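Local coordinates for putative isomerase (Streptomyces coelicolor A3, PDB 2OQH), which probably catalyses the dehydration of D-glucarate to 5-dehydro-4-deoxy-D-glucarate, as a two-domain enzyme of the enolase superfamily, at residues D224-V227 with G231-Q234; D118-A123 with A279-A284. All coordinates share one frame; numbering follows the deposited sequence.

Interaction 1 of 2, residues D224-V227 with G231-Q234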
ATOM      1  N   ASP A 224       4.472   7.166  11.563  1.00 12.41           N
ATOM      2  CA  ASP A 224       5.121   6.227  12.483  1.00 12.26           C
ATOM      3  C   ASP A 224       6.467   6.641  13.081  1.00 12.71           C
ATOM      4  O   ASP A 224       7.459   5.930  12.929  1.00 12.47           O
ATOM      5  CB  ASP A 224       5.304   4.869  11.798  1.00 12.54           C
ATOM      6  CG  ASP A 224       3.994   4.147  11.584  1.00 12.32           C
ATOM      7  OD1 ASP A 224       3.248   3.992  12.574  1.00 13.14           O
ATOM      8  OD2 ASP A 224       3.714   3.737  10.439  1.00 11.41           O
ATOM      9  N   PRO A 225       6.527   7.783  13.783  1.00 11.94           N
ATOM     10  CA  PRO A 225       7.830   8.151  14.349  1.00 12.87           C
ATOM     11  C   PRO A 225       8.325   7.182  15.425  1.00 11.43           C
ATOM     12  O   PRO A 225       9.528   6.977  15.575  1.00 13.16           O
ATOM     13  CB  PRO A 225       7.587   9.559  14.901  1.00 12.48           C
ATOM     14  CG  PRO A 225       6.092   9.558  15.215  1.00 14.59           C
ATOM     15  CD  PRO A 225       5.523   8.835  14.020  1.00 13.79           C
ATOM     16  N   CYS A 226       7.394   6.578  16.160  1.00 10.86           N
ATOM     17  CA  CYS A 226       7.744   5.663  17.242  1.00 10.91           C
ATOM     18  C   CYS A 226       6.878   4.406  17.246  1.00 10.75           C
ATOM     19  O   CYS A 226       5.924   4.302  16.491  1.00 11.16           O
ATOM     20  CB  CYS A 226       7.593   6.377  18.587  1.00 13.10           C
ATOM     21  SG  CYS A 226       5.883   6.879  18.937  1.00 11.18           S
ATOM     22  N   VAL A 227       7.212   3.464  18.120  1.00 13.75           N
ATOM     23  CA  VAL A 227       6.482   2.202  18.213  1.00 15.15           C
ATOM     24  C   VAL A 227       5.278   2.221  19.151  1.00 14.70           C
ATOM     25  O   VAL A 227       5.269   2.931  20.148  1.00 15.01           O
ATOM     26  CB  VAL A 227       7.405   1.061  18.704  1.00 18.39           C
ATOM     27  CG1 VAL A 227       8.599   0.913  17.785  1.00 19.90           C
ATOM     28  CG2 VAL A 227       7.873   1.349  20.110  1.00 21.93           C
ATOM     29  N   GLY A 231       3.065   4.846  22.611  1.00 11.16           N
ATOM     30  CA  GLY A 231       4.022   5.861  22.218  1.00 10.48           C
ATOM     31  C   GLY A 231       3.417   6.889  21.277  1.00 10.38           C
ATOM     32  O   GLY A 231       3.611   8.084  21.457  1.00 10.04           O
HETATM   33  N   MSE A 232       2.680   6.419  20.274  1.00  9.68           N
HETATM   34  CA  MSE A 232       2.058   7.312  19.298  1.00 10.68           C
HETATM   35  C   MSE A 232       1.073   8.288  19.943  1.00 10.14           C
HETATM   36  O   MSE A 232       1.009   9.457  19.557  1.00 10.75           O
HETATM   37  CB  MSE A 232       1.353   6.497  18.207  1.00 12.51           C
HETATM   38  CG  MSE A 232       2.308   5.748  17.268  1.00 17.94           C
HETATM   39 SE   MSE A 232       3.251   6.937  16.033  1.00 27.26          SE
HETATM   40  CE  MSE A 232       1.882   6.995  14.669  1.00 20.41           C
ATOM     41  N   ALA A 233       0.307   7.811  20.918  1.00  9.08           N
ATOM     42  CA  ALA A 233      -0.653   8.670  21.601  1.00  9.70           C
ATOM     43  C   ALA A 233       0.116   9.785  22.313  1.00  9.17           C
ATOM     44  O   ALA A 233      -0.318  10.934  22.332  1.00  8.76           O
ATOM     45  CB  ALA A 233      -1.475   7.865  22.612  1.00  7.73           C
ATOM     46  N   GLN A 234       1.264   9.441  22.888  1.00  9.07           N
ATOM     47  CA  GLN A 234       2.079  10.432  23.586  1.00 10.43           C
ATOM     48  C   GLN A 234       2.596  11.494  22.616  1.00  9.49           C
ATOM     49  O   GLN A 234       2.619  12.680  22.938  1.00 11.60           O
ATOM     50  CB  GLN A 234       3.259   9.757  24.289  1.00 11.24           C
ATOM     51  CG  GLN A 234       2.876   8.894  25.496  1.00 13.95           C
ATOM     52  CD  GLN A 234       2.240   9.692  26.621  1.00 17.17           C
ATOM     53  OE1 GLN A 234       2.625  10.833  26.891  1.00 17.53           O
ATOM     54  NE2 GLN A 234       1.272   9.085  27.300  1.00 17.82           N
TER
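Met-232, present as selenomethionine, reaches back from its helix to the side of the Pro-225 ring, the two side chains crossing at about a right angle. The closest approach is from Met-232 SE to Pro-225 CD, 3.6 Å, so it is the CD corner of the ring, with CG behind it, that meets the selenium. Successive turns of the same sense (chi2 -72°, chi3 -86°) curl the chain around and carry its methyl group beyond the proline, until Met-232 CE lies 3.9 Å from Asp-224 OD1. That is a van der Waals touch: the carboxylate spends its polarity elsewhere, OD1 on the hydroxyl of Thr-245 and OD2 on the backbone N of Asn-246. Cys-226 points from the loop toward the helix. Its SG lies between backbone N and carbonyl carbon (chi1 63°), and the thiol stands almost squarely over the face of the Gly-231 to Met-232 peptide, with Cys-226 SG 3.4 Å from Gly-231 C. The same sulfur flanks the selenium, Cys-226 SG to Met-232 SE being 3.9 Å. Packing is tight here, for a beta carbon on Gly-231 would come within 2.7 Å of Val-227 O, a clash. No hydrogen bond crosses the contact; its 229 Å² of buried surface is all packing. Leu-243 and Thr-245 on the next strand also touch Met-232, so the selenomethionine touches both the loop and strand 243-245. This is the turn of a beta-alpha-beta crossover, in which strand 221-223 passes through residues 224-227 into helix 228-238 and on to parallel strand 243-245 of the TIM barrel.

Interaction 2 of 2, residues D118-A123 with A279-A284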
ATOM      1  N   ASP A 118     -16.810  -0.603 -10.178  1.00 18.11           N
ATOM      2  CA  ASP A 118     -18.265  -0.503 -10.179  1.00 18.23           C
ATOM      3  C   ASP A 118     -18.909  -1.451  -9.172  1.00 16.99           C
ATOM      4  O   ASP A 118     -20.053  -1.252  -8.774  1.00 17.71           O
ATOM      5  CB  ASP A 118     -18.835  -0.784 -11.576  1.00 21.03           C
ATOM      6  CG  ASP A 118     -18.845   0.450 -12.464  1.00 25.45           C
ATOM      7  OD1 ASP A 118     -18.720   1.575 -11.927  1.00 25.72           O
ATOM      8  OD2 ASP A 118     -18.993   0.298 -13.700  1.00 26.69           O
ATOM      9  N   LEU A 119     -18.190  -2.488  -8.765  1.00 15.49           N
ATOM     10  CA  LEU A 119     -18.748  -3.407  -7.786  1.00 14.74           C
ATOM     11  C   LEU A 119     -18.476  -2.881  -6.370  1.00 15.22           C
ATOM     12  O   LEU A 119     -19.015  -3.395  -5.394  1.00 16.07           O
ATOM     13  CB  LEU A 119     -18.159  -4.808  -7.976  1.00 15.42           C
ATOM     14  CG  LEU A 119     -18.559  -5.494  -9.298  1.00 15.78           C
ATOM     15  CD1 LEU A 119     -17.877  -6.849  -9.420  1.00 16.53           C
ATOM     16  CD2 LEU A 119     -20.075  -5.649  -9.365  1.00 17.29           C
ATOM     17  N   LEU A 120     -17.651  -1.840  -6.275  1.00 15.10           N
ATOM     18  CA  LEU A 120     -17.306  -1.236  -4.987  1.00 14.96           C
ATOM     19  C   LEU A 120     -17.989   0.115  -4.750  1.00 13.77           C
ATOM     20  O   LEU A 120     -17.638   0.837  -3.819  1.00 15.28           O
ATOM     21  CB  LEU A 120     -15.788  -1.058  -4.878  1.00 12.71           C
ATOM     22  CG  LEU A 120     -14.913  -2.317  -4.937  1.00 13.12           C
ATOM     23  CD1 LEU A 120     -13.444  -1.916  -4.969  1.00 12.59           C
ATOM     24  CD2 LEU A 120     -15.200  -3.209  -3.744  1.00 12.95           C
ATOM     25  N   GLY A 121     -18.960   0.459  -5.587  1.00 12.55           N
ATOM     26  CA  GLY A 121     -19.661   1.720  -5.425  1.00 11.36           C
ATOM     27  C   GLY A 121     -19.481   2.702  -6.569  1.00 12.67           C
ATOM     28  O   GLY A 121     -20.086   3.772  -6.579  1.00 12.87           O
ATOM     29  N   GLY A 122     -18.649   2.346  -7.542  1.00 14.34           N
ATOM     30  CA  GLY A 122     -18.445   3.237  -8.665  1.00 15.52           C
ATOM     31  C   GLY A 122     -17.399   4.300  -8.399  1.00 17.17           C
ATOM     32  O   GLY A 122     -17.099   4.642  -7.254  1.00 17.35           O
ATOM     33  N   ALA A 123     -16.856   4.833  -9.483  1.00 16.92           N
ATOM     34  CA  ALA A 123     -15.820   5.844  -9.415  1.00 17.85           C
ATOM     35  C   ALA A 123     -16.295   7.207  -8.942  1.00 18.89           C
ATOM     36  O   ALA A 123     -17.381   7.662  -9.307  1.00 19.74           O
ATOM     37  CB  ALA A 123     -15.162   5.981 -10.779  1.00 17.01           C
ATOM     38  N   ALA A 279     -12.420  -5.328   3.507  1.00 11.95           N
ATOM     39  CA  ALA A 279     -11.859  -4.850   4.769  1.00 10.67           C
ATOM     40  C   ALA A 279     -11.344  -3.424   4.624  1.00 11.95           C
ATOM     41  O   ALA A 279     -11.462  -2.620   5.541  1.00 11.60           O
ATOM     42  CB  ALA A 279     -10.736  -5.760   5.226  1.00 11.38           C
ATOM     43  N   THR A 280     -10.772  -3.117   3.463  1.00 10.63           N
ATOM     44  CA  THR A 280     -10.233  -1.791   3.205  1.00  9.38           C
ATOM     45  C   THR A 280     -11.365  -0.778   3.019  1.00 10.83           C
ATOM     46  O   THR A 280     -11.257   0.357   3.476  1.00 10.99           O
ATOM     47  CB  THR A 280      -9.304  -1.812   1.975  1.00  9.85           C
ATOM     48  OG1 THR A 280      -8.239  -2.743   2.214  1.00 12.76           O
ATOM     49  CG2 THR A 280      -8.713  -0.437   1.719  1.00  9.14           C
ATOM     50  N   LYS A 281     -12.446  -1.186   2.359  1.00  9.49           N
ATOM     51  CA  LYS A 281     -13.596  -0.294   2.188  1.00  9.57           C
ATOM     52  C   LYS A 281     -14.183  -0.061   3.581  1.00 10.39           C
ATOM     53  O   LYS A 281     -14.647   1.033   3.902  1.00 10.61           O
ATOM     54  CB  LYS A 281     -14.663  -0.931   1.293  1.00 12.05           C
ATOM     55  CG  LYS A 281     -14.245  -1.140  -0.156  1.00 13.41           C
ATOM     56  CD  LYS A 281     -14.153   0.177  -0.898  1.00 14.81           C
ATOM     57  CE  LYS A 281     -15.530   0.798  -1.088  1.00 14.83           C
ATOM     58  NZ  LYS A 281     -15.466   1.987  -1.973  1.00 15.50           N
ATOM     59  N   ALA A 282     -14.162  -1.105   4.404  1.00  9.26           N
ATOM     60  CA  ALA A 282     -14.674  -1.015   5.767  1.00  9.97           C
ATOM     61  C   ALA A 282     -13.852   0.010   6.551  1.00 10.26           C
ATOM     62  O   ALA A 282     -14.399   0.882   7.230  1.00 11.63           O
ATOM     63  CB  ALA A 282     -14.594  -2.377   6.443  1.00  9.70           C
ATOM     64  N   LEU A 283     -12.533  -0.100   6.440  1.00  9.66           N
ATOM     65  CA  LEU A 283     -11.633   0.809   7.130  1.00 10.65           C
ATOM     66  C   LEU A 283     -11.900   2.257   6.726  1.00 11.09           C
ATOM     67  O   LEU A 283     -11.829   3.168   7.558  1.00  9.99           O
ATOM     68  CB  LEU A 283     -10.179   0.429   6.833  1.00 12.03           C
ATOM     69  CG  LEU A 283      -9.070   1.253   7.495  1.00 12.80           C
ATOM     70  CD1 LEU A 283      -9.353   1.433   8.985  1.00 13.82           C
ATOM     71  CD2 LEU A 283      -7.733   0.548   7.276  1.00 12.50           C
ATOM     72  N   ALA A 284     -12.213   2.471   5.451  1.00 10.08           N
ATOM     73  CA  ALA A 284     -12.497   3.814   4.961  1.00 10.16           C
ATOM     74  C   ALA A 284     -13.717   4.350   5.707  1.00 10.18           C
ATOM     75  O   ALA A 284     -13.756   5.514   6.112  1.00 10.80           O
ATOM     76  CB  ALA A 284     -12.763   3.782   3.460  1.00  8.83           C
TER
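Lys-281 NZ is gripped by three oxygens: the backbone O of Leu-120 across this contact, and the hydroxyl groups of Ser-315 and Thr-316, where helix 303-315 ends. The bond from Lys-281 NZ to Leu-120 O measures 3.1 Å. It meets the carbonyl at a C=O...N angle of 151°, with the donor tilted 16° from the carbonyl plane. Lys-281 CE, next to the nitrogen, is a close neighbour of the same oxygen, 3.5 Å from Leu-120 O. The route there is bent at chi2 and chi3 and then straightens, NZ standing anti to CG (chi4 -172°), which carries the ammonium to the loop although the nearest alpha carbons, Leu-120 CA and Lys-281 CA, are 8.1 Å apart. The bond thus ties the chain just past helix 116-119, on its way to barrel strand 127-134, to helix 277-289 on the outside of the TIM barrel, which joins strands 266-269 and 293-296. Were Lys-281 replaced by an alanine, Leu-120 O would probably lose this donor and the hydroxyls of Ser-315 and Thr-316 their shared partner. Leu-120 CB lies 4.2 Å from Lys-281 NZ, and the Leu-120 side chain also touches Ser-315 and Trp-105 of helix 85-112.

How the interactions relate
Interactions 1 and 2 do not touch: their centres are about 29 Å apart and their nearest atoms about 12 Å. Along the chain, interaction 1 is nested within the loop that interaction 2 closes, and that loop includes barrel strands from 127-134 to 266-269. They differ in scale: interaction 1 stays within one strand-to-helix turn, whereas interaction 2 joins segments 156 residues apart by one polar side chain. Interaction 1 lies at the C-terminal end of strand 221-223, the barrel face that carries the active site in enolase-superfamily enzymes; interaction 2 sits at the surface, involving an outer barrel helix.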